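Local coordinates for coat protein (Sulfolobus turreted icosahedral virus, PDB 2BBD) that probably builds the icosahedral shell of an archaeal virus as its major coat protein, with a double jelly-roll fold like that of bacterial and eukaryotic virus capsids, at residues 214-219 against 293-298; 227-232 against 299-304; 248-253 against 269-274. One frame throughout, in Å; residues are numbered along the deposited sequence.

Interaction 1. Residues 214-219 against 293-298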
ATOM      1  N   GLN A 214      -7.693  -3.959  -4.642  1.00 28.26           N
ATOM      2  CA  GLN A 214      -8.002  -2.683  -4.031  1.00 25.93           C
ATOM      3  C   GLN A 214      -8.272  -2.824  -2.548  1.00 25.35           C
ATOM      4  O   GLN A 214      -9.128  -3.617  -2.134  1.00 25.87           O
ATOM      5  CB  GLN A 214      -9.226  -2.078  -4.706  1.00 24.92           C
ATOM      6  CG  GLN A 214      -9.611  -0.704  -4.198  1.00 25.11           C
ATOM      7  CD  GLN A 214     -10.990  -0.296  -4.661  1.00 25.45           C
ATOM      8  OE1 GLN A 214     -11.385   0.869  -4.543  1.00 27.91           O
ATOM      9  NE2 GLN A 214     -11.742  -1.260  -5.183  1.00 24.85           N
ATOM     10  N   LEU A 215      -7.530  -2.064  -1.750  1.00 24.10           N
ATOM     11  CA  LEU A 215      -7.719  -2.064  -0.309  1.00 21.14           C
ATOM     12  C   LEU A 215      -8.559  -0.844   0.008  1.00 22.64           C
ATOM     13  O   LEU A 215      -8.211   0.274  -0.362  1.00 23.48           O
ATOM     14  CB  LEU A 215      -6.390  -1.961   0.441  1.00 21.66           C
ATOM     15  CG  LEU A 215      -6.559  -1.540   1.916  1.00 21.05           C
ATOM     16  CD1 LEU A 215      -7.419  -2.566   2.666  1.00 21.02           C
ATOM     17  CD2 LEU A 215      -5.187  -1.392   2.579  1.00 22.99           C
ATOM     18  N   VAL A 216      -9.679  -1.064   0.680  1.00 23.39           N
ATOM     19  CA  VAL A 216     -10.548   0.033   1.042  1.00 22.46           C
ATOM     20  C   VAL A 216     -10.774   0.053   2.537  1.00 22.60           C
ATOM     21  O   VAL A 216     -11.077  -0.977   3.135  1.00 22.26           O
ATOM     22  CB  VAL A 216     -11.938  -0.085   0.375  1.00 23.53           C
ATOM     23  CG1 VAL A 216     -12.807   1.113   0.786  1.00 20.28           C
ATOM     24  CG2 VAL A 216     -11.790  -0.176  -1.143  1.00 23.11           C
ATOM     25  N   TYR A 217     -10.604   1.223   3.140  1.00 22.12           N
ATOM     26  CA  TYR A 217     -10.872   1.365   4.559  1.00 22.97           C
ATOM     27  C   TYR A 217     -11.566   2.694   4.766  1.00 22.61           C
ATOM     28  O   TYR A 217     -11.362   3.639   4.007  1.00 23.35           O
ATOM     29  CB  TYR A 217      -9.612   1.245   5.423  1.00 23.80           C
ATOM     30  CG  TYR A 217      -8.508   2.226   5.128  1.00 22.62           C
ATOM     31  CD1 TYR A 217      -7.623   2.010   4.076  1.00 22.44           C
ATOM     32  CD2 TYR A 217      -8.309   3.339   5.941  1.00 22.78           C
ATOM     33  CE1 TYR A 217      -6.555   2.874   3.843  1.00 24.24           C
ATOM     34  CE2 TYR A 217      -7.240   4.218   5.716  1.00 25.12           C
ATOM     35  CZ  TYR A 217      -6.364   3.975   4.666  1.00 25.02           C
ATOM     36  OH  TYR A 217      -5.294   4.820   4.442  1.00 25.97           O
ATOM     37  N   VAL A 218     -12.409   2.744   5.787  1.00 23.27           N
ATOM     38  CA  VAL A 218     -13.201   3.926   6.072  1.00 24.31           C
ATOM     39  C   VAL A 218     -12.964   4.491   7.472  1.00 23.38           C
ATOM     40  O   VAL A 218     -12.847   3.752   8.441  1.00 22.70           O
ATOM     41  CB  VAL A 218     -14.697   3.581   5.878  1.00 25.15           C
ATOM     42  CG1 VAL A 218     -15.540   4.801   6.046  1.00 27.41           C
ATOM     43  CG2 VAL A 218     -14.899   2.984   4.488  1.00 24.76           C
ATOM     44  N   ILE A 219     -12.900   5.811   7.566  1.00 24.10           N
ATOM     45  CA  ILE A 219     -12.661   6.465   8.843  1.00 24.39           C
ATOM     46  C   ILE A 219     -13.884   7.218   9.355  1.00 25.27           C
ATOM     47  O   ILE A 219     -14.454   8.066   8.659  1.00 25.62           O
ATOM     48  CB  ILE A 219     -11.492   7.480   8.747  1.00 24.62           C
ATOM     49  CG1 ILE A 219     -10.210   6.785   8.282  1.00 23.99           C
ATOM     50  CG2 ILE A 219     -11.280   8.150  10.099  1.00 23.56           C
ATOM     51  CD1 ILE A 219      -9.712   5.678   9.194  1.00 26.02           C
ATOM     52  N   ILE A 293     -15.539   2.984 -14.965  1.00 41.14           N
ATOM     53  CA  ILE A 293     -15.742   2.040 -13.879  1.00 39.94           C
ATOM     54  C   ILE A 293     -15.576   2.773 -12.556  1.00 39.59           C
ATOM     55  O   ILE A 293     -14.583   3.464 -12.333  1.00 40.29           O
ATOM     56  CB  ILE A 293     -14.748   0.866 -13.956  1.00 40.25           C
ATOM     57  CG1 ILE A 293     -14.790   0.243 -15.358  1.00 41.46           C
ATOM     58  CG2 ILE A 293     -15.117  -0.190 -12.922  1.00 38.05           C
ATOM     59  CD1 ILE A 293     -13.877  -0.971 -15.538  1.00 43.71           C
ATOM     60  N   GLU A 294     -16.572   2.624 -11.689  1.00 38.27           N
ATOM     61  CA  GLU A 294     -16.589   3.270 -10.385  1.00 36.11           C
ATOM     62  C   GLU A 294     -16.730   2.239  -9.280  1.00 35.19           C
ATOM     63  O   GLU A 294     -17.183   1.116  -9.519  1.00 34.63           O
ATOM     64  CB  GLU A 294     -17.792   4.212 -10.296  1.00 35.79           C
ATOM     65  CG  GLU A 294     -19.110   3.508 -10.650  1.00 37.22           C
ATOM     66  CD  GLU A 294     -20.360   4.284 -10.264  1.00 39.09           C
ATOM     67  OE1 GLU A 294     -20.336   5.536 -10.280  1.00 40.03           O
ATOM     68  OE2 GLU A 294     -21.384   3.634  -9.958  1.00 39.99           O
ATOM     69  N   TYR A 295     -16.322   2.610  -8.071  1.00 32.68           N
ATOM     70  CA  TYR A 295     -16.522   1.727  -6.932  1.00 31.47           C
ATOM     71  C   TYR A 295     -17.435   2.542  -6.014  1.00 30.45           C
ATOM     72  O   TYR A 295     -17.265   3.756  -5.867  1.00 31.61           O
ATOM     73  CB  TYR A 295     -15.193   1.311  -6.277  1.00 29.13           C
ATOM     74  CG  TYR A 295     -14.559   2.270  -5.295  1.00 28.74           C
ATOM     75  CD1 TYR A 295     -14.909   2.251  -3.949  1.00 28.92           C
ATOM     76  CD2 TYR A 295     -13.546   3.143  -5.701  1.00 28.07           C
ATOM     77  CE1 TYR A 295     -14.265   3.074  -3.027  1.00 28.62           C
ATOM     78  CE2 TYR A 295     -12.899   3.965  -4.791  1.00 27.88           C
ATOM     79  CZ  TYR A 295     -13.260   3.927  -3.459  1.00 27.60           C
ATOM     80  OH  TYR A 295     -12.628   4.754  -2.559  1.00 28.46           O
ATOM     81  N   ASP A 296     -18.439   1.875  -5.451  1.00 30.44           N
ATOM     82  CA  ASP A 296     -19.428   2.525  -4.599  1.00 29.63           C
ATOM     83  C   ASP A 296     -19.527   1.864  -3.234  1.00 29.54           C
ATOM     84  O   ASP A 296     -19.253   0.673  -3.084  1.00 30.89           O
ATOM     85  CB  ASP A 296     -20.804   2.459  -5.271  1.00 29.52           C
ATOM     86  CG  ASP A 296     -20.756   2.825  -6.746  1.00 31.37           C
ATOM     87  OD1 ASP A 296     -21.487   2.192  -7.536  1.00 32.53           O
ATOM     88  OD2 ASP A 296     -20.000   3.747  -7.117  1.00 30.54           O
ATOM     89  N   LEU A 297     -19.944   2.643  -2.245  1.00 27.94           N
ATOM     90  CA  LEU A 297     -20.092   2.118  -0.901  1.00 29.16           C
ATOM     91  C   LEU A 297     -21.391   2.547  -0.228  1.00 27.21           C
ATOM     92  O   LEU A 297     -21.958   3.593  -0.539  1.00 28.36           O
ATOM     93  CB  LEU A 297     -18.918   2.555  -0.020  1.00 27.89           C
ATOM     94  CG  LEU A 297     -17.500   2.080  -0.354  1.00 30.74           C
ATOM     95  CD1 LEU A 297     -16.522   2.750   0.617  1.00 29.27           C
ATOM     96  CD2 LEU A 297     -17.402   0.553  -0.259  1.00 25.51           C
ATOM     97  N   ALA A 298     -21.861   1.701   0.682  1.00 26.48           N
ATOM     98  CA  ALA A 298     -23.045   1.990   1.473  1.00 26.17           C
ATOM     99  C   ALA A 298     -22.459   2.154   2.861  1.00 24.33           C
ATOM    100  O   ALA A 298     -21.848   1.221   3.388  1.00 28.13           O
ATOM    101  CB  ALA A 298     -24.022   0.818   1.444  1.00 26.06           C
TER
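Q214 sets its amide oxygen over the face of the Y295 ring. OE1 sits 3.3 Å above the ring plane, over its centre, and comes within 3.3 Å of Y295 CD2. The chain of Q214 starts with CG anti to the backbone N (chi1 -177°) and runs on extended toward the other strand. Amide and ring planes are 87° apart, almost perpendicular. That oxygen accepts from S307 OG and NE2 bonds to Y233 OH, so the buried amide is held at both ends, which fixes its rotation. The other residues add purely apolar relief. V216 offers two methyls: CG2 lies obliquely against the ring, 4.5 Å from Y295 CE1, while CG1 meets L297 CD1 at 4.1 Å, the two side chains sliding past one another in opposite directions. V218 CG2 approaches the same methyl, at 4.2 Å, so L297 CD1 fills the dip between alternate valines of 214-219. The strand axes lie 10.7 Å apart and cross at -36°, which is aligned packing of two facing beta sheets. Strand 210-219 belongs to the BIDG sheet, between 303-313 and 270-284; strand 293-299 lies in the CHEF sheet, between 200-204 and 230-237. Y233, V202, S307 and Y309 complete the wall around Y295 and L297 inside the jelly-roll sandwich.

Interaction 2. Residues 227-232 against 299-304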
ATOM      1  N   ASN A 227     -14.699   0.923  13.184  1.00 27.00           N
ATOM      2  CA  ASN A 227     -16.130   1.147  13.042  1.00 25.47           C
ATOM      3  C   ASN A 227     -16.677   0.067  12.119  1.00 27.19           C
ATOM      4  O   ASN A 227     -15.919  -0.682  11.513  1.00 26.99           O
ATOM      5  CB  ASN A 227     -16.365   2.516  12.408  1.00 22.96           C
ATOM      6  CG  ASN A 227     -15.914   2.562  10.947  1.00 25.31           C
ATOM      7  OD1 ASN A 227     -16.569   2.001  10.062  1.00 28.03           O
ATOM      8  ND2 ASN A 227     -14.782   3.212  10.696  1.00 20.39           N
ATOM      9  N   THR A 228     -17.997  -0.002  12.007  1.00 28.06           N
ATOM     10  CA  THR A 228     -18.635  -0.975  11.140  1.00 29.36           C
ATOM     11  C   THR A 228     -19.621  -0.233  10.255  1.00 29.48           C
ATOM     12  O   THR A 228     -20.746  -0.686  10.054  1.00 29.76           O
ATOM     13  CB  THR A 228     -19.392  -2.049  11.954  1.00 30.40           C
ATOM     14  OG1 THR A 228     -20.189  -1.416  12.964  1.00 34.37           O
ATOM     15  CG2 THR A 228     -18.416  -3.014  12.611  1.00 31.93           C
ATOM     16  N   ASP A 229     -19.192   0.914   9.732  1.00 28.94           N
ATOM     17  CA  ASP A 229     -20.047   1.733   8.878  1.00 29.49           C
ATOM     18  C   ASP A 229     -20.264   1.189   7.473  1.00 28.88           C
ATOM     19  O   ASP A 229     -21.337   1.365   6.898  1.00 28.74           O
ATOM     20  CB  ASP A 229     -19.507   3.163   8.769  1.00 29.30           C
ATOM     21  CG  ASP A 229     -19.607   3.926  10.076  1.00 31.59           C
ATOM     22  OD1 ASP A 229     -20.468   3.577  10.917  1.00 33.42           O
ATOM     23  OD2 ASP A 229     -18.834   4.886  10.258  1.00 32.49           O
ATOM     24  N   PRO A 230     -19.248   0.534   6.887  1.00 30.18           N
ATOM     25  CA  PRO A 230     -19.502   0.033   5.535  1.00 29.67           C
ATOM     26  C   PRO A 230     -20.380  -1.209   5.551  1.00 29.80           C
ATOM     27  O   PRO A 230     -20.161  -2.114   6.347  1.00 30.02           O
ATOM     28  CB  PRO A 230     -18.093  -0.225   4.987  1.00 29.89           C
ATOM     29  CG  PRO A 230     -17.308  -0.577   6.201  1.00 29.95           C
ATOM     30  CD  PRO A 230     -17.831   0.367   7.267  1.00 30.29           C
ATOM     31  N   THR A 231     -21.386  -1.244   4.681  1.00 29.70           N
ATOM     32  CA  THR A 231     -22.286  -2.394   4.622  1.00 29.56           C
ATOM     33  C   THR A 231     -22.313  -3.085   3.263  1.00 29.12           C
ATOM     34  O   THR A 231     -22.568  -4.287   3.174  1.00 28.33           O
ATOM     35  CB  THR A 231     -23.719  -1.977   4.995  1.00 28.87           C
ATOM     36  OG1 THR A 231     -24.158  -0.932   4.118  1.00 30.25           O
ATOM     37  CG2 THR A 231     -23.758  -1.475   6.421  1.00 28.43           C
ATOM     38  N   GLU A 232     -22.028  -2.330   2.206  1.00 29.81           N
ATOM     39  CA  GLU A 232     -22.051  -2.879   0.856  1.00 30.88           C
ATOM     40  C   GLU A 232     -21.008  -2.223  -0.046  1.00 30.19           C
ATOM     41  O   GLU A 232     -20.757  -1.020   0.059  1.00 27.75           O
ATOM     42  CB  GLU A 232     -23.440  -2.670   0.243  1.00 34.23           C
ATOM     43  CG  GLU A 232     -23.673  -3.365  -1.090  1.00 41.55           C
ATOM     44  CD  GLU A 232     -24.246  -4.767  -0.929  1.00 48.08           C
ATOM     45  OE1 GLU A 232     -24.911  -5.027   0.102  1.00 51.66           O
ATOM     46  OE2 GLU A 232     -24.050  -5.607  -1.836  1.00 52.09           O
ATOM     47  N   LEU A 299     -22.635   3.332   3.452  1.00 24.79           N
ATOM     48  CA  LEU A 299     -22.082   3.600   4.776  1.00 25.94           C
ATOM     49  C   LEU A 299     -23.116   3.980   5.833  1.00 25.83           C
ATOM     50  O   LEU A 299     -24.040   4.734   5.556  1.00 27.69           O
ATOM     51  CB  LEU A 299     -21.042   4.723   4.686  1.00 24.06           C
ATOM     52  CG  LEU A 299     -19.891   4.559   3.695  1.00 23.83           C
ATOM     53  CD1 LEU A 299     -19.041   5.823   3.697  1.00 22.03           C
ATOM     54  CD2 LEU A 299     -19.058   3.350   4.065  1.00 24.27           C
ATOM     55  N   GLN A 300     -22.922   3.471   7.050  1.00 26.72           N
ATOM     56  CA  GLN A 300     -23.804   3.748   8.191  1.00 25.39           C
ATOM     57  C   GLN A 300     -23.647   5.184   8.689  1.00 26.48           C
ATOM     58  O   GLN A 300     -24.521   5.712   9.372  1.00 27.28           O
ATOM     59  CB  GLN A 300     -23.471   2.813   9.349  1.00 24.25           C
ATOM     60  CG  GLN A 300     -23.659   1.332   9.075  1.00 27.22           C
ATOM     61  CD  GLN A 300     -25.110   0.919   9.171  1.00 29.94           C
ATOM     62  OE1 GLN A 300     -25.819   0.836   8.163  1.00 33.62           O
ATOM     63  NE2 GLN A 300     -25.569   0.675  10.395  1.00 27.28           N
ATOM     64  N   ASN A 301     -22.517   5.803   8.366  1.00 27.53           N
ATOM     65  CA  ASN A 301     -22.221   7.177   8.786  1.00 27.43           C
ATOM     66  C   ASN A 301     -21.454   7.898   7.673  1.00 28.05           C
ATOM     67  O   ASN A 301     -20.855   7.258   6.807  1.00 27.29           O
ATOM     68  CB  ASN A 301     -21.357   7.182  10.064  1.00 29.17           C
ATOM     69  CG  ASN A 301     -22.137   6.772  11.327  1.00 30.72           C
ATOM     70  OD1 ASN A 301     -23.101   7.426  11.704  1.00 33.67           O
ATOM     71  ND2 ASN A 301     -21.704   5.691  11.982  1.00 30.12           N
ATOM     72  N   GLN A 302     -21.472   9.227   7.690  1.00 27.72           N
ATOM     73  CA  GLN A 302     -20.733   9.972   6.679  1.00 27.41           C
ATOM     74  C   GLN A 302     -19.272   9.879   7.097  1.00 26.96           C
ATOM     75  O   GLN A 302     -18.889  10.379   8.155  1.00 26.25           O
ATOM     76  CB  GLN A 302     -21.172  11.434   6.638  1.00 29.05           C
ATOM     77  CG  GLN A 302     -20.446  12.241   5.564  1.00 32.96           C
ATOM     78  CD  GLN A 302     -21.026  13.629   5.374  1.00 35.09           C
ATOM     79  OE1 GLN A 302     -22.231  13.786   5.181  1.00 36.40           O
ATOM     80  NE2 GLN A 302     -20.170  14.642   5.422  1.00 36.55           N
ATOM     81  N   ASP A 303     -18.462   9.225   6.272  1.00 24.33           N
ATOM     82  CA  ASP A 303     -17.052   9.049   6.592  1.00 25.38           C
ATOM     83  C   ASP A 303     -16.133   9.430   5.448  1.00 25.47           C
ATOM     84  O   ASP A 303     -16.574   9.768   4.349  1.00 26.04           O
ATOM     85  CB  ASP A 303     -16.734   7.586   6.931  1.00 23.12           C
ATOM     86  CG  ASP A 303     -17.665   6.994   7.973  1.00 24.07           C
ATOM     87  OD1 ASP A 303     -18.000   7.690   8.950  1.00 25.94           O
ATOM     88  OD2 ASP A 303     -18.041   5.814   7.811  1.00 24.52           O
ATOM     89  N   ASN A 304     -14.837   9.350   5.724  1.00 25.70           N
ATOM     90  CA  ASN A 304     -13.847   9.617   4.707  1.00 24.30           C
ATOM     91  C   ASN A 304     -13.377   8.234   4.267  1.00 24.35           C
ATOM     92  O   ASN A 304     -13.163   7.347   5.097  1.00 25.35           O
ATOM     93  CB  ASN A 304     -12.718  10.467   5.282  1.00 22.56           C
ATOM     94  CG  ASN A 304     -13.162  11.897   5.555  1.00 25.44           C
ATOM     95  OD1 ASN A 304     -13.986  12.448   4.824  1.00 24.65           O
ATOM     96  ND2 ASN A 304     -12.614  12.503   6.598  1.00 24.95           N
TER
HETATM   97  O   HOH W   1     -25.115   1.409   5.022  1.00 31.94           O
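D229 turns its carboxylate between two side chains of 299-304, N301 and D303, and meets each at a different tilt. Its CG stands beside the backbone N, anti to the carbonyl carbon (chi1 -68°). The group crosses N301 obliquely, carboxylate and amide planes 74° apart. N301 ND2 donates to D229 OD1 at 2.7 Å, coming from above the carboxylate plane. Against D303 the fit is much flatter: the two carboxylate planes are only 19° apart, and D229 OD2 lies 2.7 Å from D303 OD2, so close that one acid probably carries a proton. N220 ND2 also donates to D229 OD2, which would help to stabilise these neighbouring acids. Before this residue, N227 OD1 accepts from D229 N, forming an Asx turn that holds the loop. The backbone joins the segments as well, Q300 N donating to D229 O at 2.6 Å. Q300 bends at chi2 and crosses T231 at about a right angle, its OE1 3.6 Å from T231 CG2; water 1 links that oxygen to T231 OG1. On the inward face, L299 CD2 lies 3.8 Å from P230 CB in an antiparallel non-hydrogen-bonded pair. The contact lies at the end of the CHEF sheet, where its two inner strands meet, 230-237 beginning beside the end of 293-299, while turn 300-302 leads straight into strand 303-313 of the BIDG sheet, with V193 of strand 182-193 touching L299.

Interaction 3. Residues 248-253 against 269-274; sequences VSWAAL and ASAIID
W250 lays its indole over A271, and the methyl of that alanine sits under the six-membered ring. From CB the side chain leaves the first turn of the helix; CG is anti to the backbone N (chi1 -159°), and the indole beyond it reaches strand 270-284. The fused bond comes next: CD2 only grazes A271 CB, whereas CE2 lies 3.7 Å from it. On the pyrrole side NE1 lies 3.7 Å from S270 N, which sits in the ring plane at the edge. Farther out the contact tightens, CZ2 standing 3.4 Å from A271 CB and CH2 3.6 Å from it. The methyl lies over the face, 3.6 Å from the six-ring centroid and 21° off its normal, a CH-pi contact. One turn on, L253 touches the same methyl beside the indole: its CD2 is 3.6 Å from A271 CB and also touches I273 CD1, while its CD1 rests 3.7 Å from I272 O. The helix start is fixed by S249, the N-cap, whose OG accepts from A252 N. P230 and V216 also pack against the indole, so it sits between the two sheets. Strands 243-249 and 270-284 are the outermost members of their sheets, and the helix joining them closes the side of the sandwich. This is the F-to-G connection of a viral jelly roll, carrying the chain from the CHEF sheet to the BIDG sheet.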
ATOM      1  N   VAL A 248     -21.487  -6.745  -3.346  1.00 35.19           N
ATOM      2  CA  VAL A 248     -21.357  -7.623  -2.194  1.00 34.58           C
ATOM      3  C   VAL A 248     -21.500  -6.862  -0.892  1.00 32.27           C
ATOM      4  O   VAL A 248     -21.339  -5.644  -0.856  1.00 33.76           O
ATOM      5  CB  VAL A 248     -19.960  -8.324  -2.221  1.00 36.47           C
ATOM      6  CG1 VAL A 248     -19.731  -9.131  -0.956  1.00 37.76           C
ATOM      7  CG2 VAL A 248     -19.856  -9.219  -3.441  1.00 37.49           C
ATOM      8  N   SER A 249     -21.813  -7.585   0.178  1.00 29.90           N
ATOM      9  CA  SER A 249     -21.938  -6.966   1.489  1.00 30.18           C
ATOM     10  C   SER A 249     -20.520  -6.899   2.039  1.00 28.17           C
ATOM     11  O   SER A 249     -19.654  -7.672   1.637  1.00 29.98           O
ATOM     12  CB  SER A 249     -22.800  -7.825   2.414  1.00 30.68           C
ATOM     13  OG  SER A 249     -22.183  -9.085   2.625  1.00 33.58           O
ATOM     14  N   TRP A 250     -20.281  -5.984   2.962  1.00 29.00           N
ATOM     15  CA  TRP A 250     -18.958  -5.847   3.536  1.00 29.00           C
ATOM     16  C   TRP A 250     -18.575  -7.139   4.261  1.00 29.97           C
ATOM     17  O   TRP A 250     -17.437  -7.603   4.163  1.00 30.27           O
ATOM     18  CB  TRP A 250     -18.945  -4.660   4.497  1.00 29.79           C
ATOM     19  CG  TRP A 250     -17.580  -4.114   4.766  1.00 26.16           C
ATOM     20  CD1 TRP A 250     -16.899  -4.158   5.943  1.00 28.93           C
ATOM     21  CD2 TRP A 250     -16.756  -3.385   3.852  1.00 26.85           C
ATOM     22  NE1 TRP A 250     -15.698  -3.492   5.827  1.00 28.07           N
ATOM     23  CE2 TRP A 250     -15.587  -3.007   4.552  1.00 25.71           C
ATOM     24  CE3 TRP A 250     -16.894  -3.009   2.509  1.00 24.95           C
ATOM     25  CZ2 TRP A 250     -14.565  -2.269   3.956  1.00 25.32           C
ATOM     26  CZ3 TRP A 250     -15.876  -2.275   1.913  1.00 27.28           C
ATOM     27  CH2 TRP A 250     -14.725  -1.912   2.639  1.00 26.62           C
ATOM     28  N   ALA A 251     -19.534  -7.730   4.973  1.00 29.75           N
ATOM     29  CA  ALA A 251     -19.280  -8.969   5.703  1.00 30.15           C
ATOM     30  C   ALA A 251     -18.869 -10.091   4.761  1.00 30.98           C
ATOM     31  O   ALA A 251     -17.985 -10.889   5.073  1.00 33.21           O
ATOM     32  CB  ALA A 251     -20.515  -9.377   6.499  1.00 30.12           C
ATOM     33  N   ALA A 252     -19.500 -10.151   3.598  1.00 31.82           N
ATOM     34  CA  ALA A 252     -19.178 -11.196   2.633  1.00 30.45           C
ATOM     35  C   ALA A 252     -17.802 -10.944   2.039  1.00 31.68           C
ATOM     36  O   ALA A 252     -17.073 -11.877   1.716  1.00 30.09           O
ATOM     37  CB  ALA A 252     -20.225 -11.237   1.527  1.00 32.44           C
ATOM     38  N   LEU A 253     -17.451  -9.674   1.891  1.00 31.15           N
ATOM     39  CA  LEU A 253     -16.156  -9.323   1.337  1.00 30.78           C
ATOM     40  C   LEU A 253     -15.092  -9.716   2.368  1.00 29.84           C
ATOM     41  O   LEU A 253     -14.085 -10.344   2.026  1.00 31.09           O
ATOM     42  CB  LEU A 253     -16.125  -7.823   1.040  1.00 29.87           C
ATOM     43  CG  LEU A 253     -15.007  -7.227   0.195  1.00 32.15           C
ATOM     44  CD1 LEU A 253     -14.885  -7.952  -1.144  1.00 28.23           C
ATOM     45  CD2 LEU A 253     -15.311  -5.740  -0.006  1.00 31.13           C
ATOM     46  N   ALA A 269     -13.929  -1.910   9.307  1.00 26.24           N
ATOM     47  CA  ALA A 269     -14.039  -0.935   8.220  1.00 25.85           C
ATOM     48  C   ALA A 269     -13.014  -1.071   7.109  1.00 26.28           C
ATOM     49  O   ALA A 269     -12.812  -0.133   6.333  1.00 24.33           O
ATOM     50  CB  ALA A 269     -13.997   0.486   8.793  1.00 27.96           C
ATOM     51  N   SER A 270     -12.384  -2.238   7.016  1.00 25.90           N
ATOM     52  CA  SER A 270     -11.371  -2.470   5.992  1.00 26.62           C
ATOM     53  C   SER A 270     -11.645  -3.750   5.211  1.00 26.46           C
ATOM     54  O   SER A 270     -12.052  -4.756   5.789  1.00 25.78           O
ATOM     55  CB  SER A 270      -9.987  -2.585   6.638  1.00 25.69           C
ATOM     56  OG  SER A 270      -9.903  -3.755   7.441  1.00 24.66           O
ATOM     57  N   ALA A 271     -11.407  -3.704   3.904  1.00 24.73           N
ATOM     58  CA  ALA A 271     -11.595  -4.875   3.051  1.00 24.92           C
ATOM     59  C   ALA A 271     -10.782  -4.779   1.760  1.00 25.28           C
ATOM     60  O   ALA A 271     -10.454  -3.690   1.285  1.00 25.35           O
ATOM     61  CB  ALA A 271     -13.090  -5.066   2.729  1.00 25.81           C
ATOM     62  N   ILE A 272     -10.443  -5.936   1.202  1.00 26.03           N
ATOM     63  CA  ILE A 272      -9.690  -5.989  -0.039  1.00 25.84           C
ATOM     64  C   ILE A 272     -10.496  -6.629  -1.163  1.00 27.27           C
ATOM     65  O   ILE A 272     -11.154  -7.654  -0.972  1.00 26.24           O
ATOM     66  CB  ILE A 272      -8.394  -6.786   0.127  1.00 25.15           C
ATOM     67  CG1 ILE A 272      -7.425  -6.021   1.046  1.00 28.22           C
ATOM     68  CG2 ILE A 272      -7.782  -7.048  -1.241  1.00 26.90           C
ATOM     69  CD1 ILE A 272      -6.169  -6.791   1.410  1.00 23.92           C
ATOM     70  N   ILE A 273     -10.442  -6.007  -2.335  1.00 28.84           N
ATOM     71  CA  ILE A 273     -11.127  -6.518  -3.512  1.00 30.65           C
ATOM     72  C   ILE A 273     -10.104  -7.080  -4.481  1.00 31.87           C
ATOM     73  O   ILE A 273      -9.381  -6.320  -5.127  1.00 31.90           O
ATOM     74  CB  ILE A 273     -11.899  -5.417  -4.287  1.00 30.36           C
ATOM     75  CG1 ILE A 273     -13.055  -4.879  -3.452  1.00 30.10           C
ATOM     76  CG2 ILE A 273     -12.391  -5.972  -5.616  1.00 30.19           C
ATOM     77  CD1 ILE A 273     -12.625  -3.866  -2.420  1.00 30.19           C
ATOM     78  N   ASP A 274     -10.028  -8.402  -4.576  1.00 34.13           N
ATOM     79  CA  ASP A 274      -9.114  -9.020  -5.526  1.00 34.76           C
ATOM     80  C   ASP A 274      -9.896  -9.137  -6.824  1.00 34.74           C
ATOM     81  O   ASP A 274     -10.747 -10.012  -6.975  1.00 34.35           O
ATOM     82  CB  ASP A 274      -8.664 -10.400  -5.042  1.00 37.38           C
ATOM     83  CG  ASP A 274      -7.725 -10.320  -3.852  1.00 36.64           C
ATOM     84  OD1 ASP A 274      -8.201 -10.331  -2.702  1.00 38.74           O
ATOM     85  OD2 ASP A 274      -6.503 -10.229  -4.073  1.00 40.40           O
TER

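In the fold
The three contacts lie close together, their centres 9 to 12 Å apart, on one side of the chain's centre and within one jelly roll. Interaction 1 pins the two sheets face to face through their interior; interaction 2 joins them near one end, where the loop entering 230-237 meets the turn after 293-299; interaction 3 covers the side where both sheets finish. Along the chain, interactions 1 and 2 alternate segments, and both segments of interaction 3 fall between those of each. Backbone hydrogen bonds tie them: A298 to T231, V216 to A271, and T231 to W250. Sequence-distant strands thus make one compact sandwich, consistent with a capsid building block.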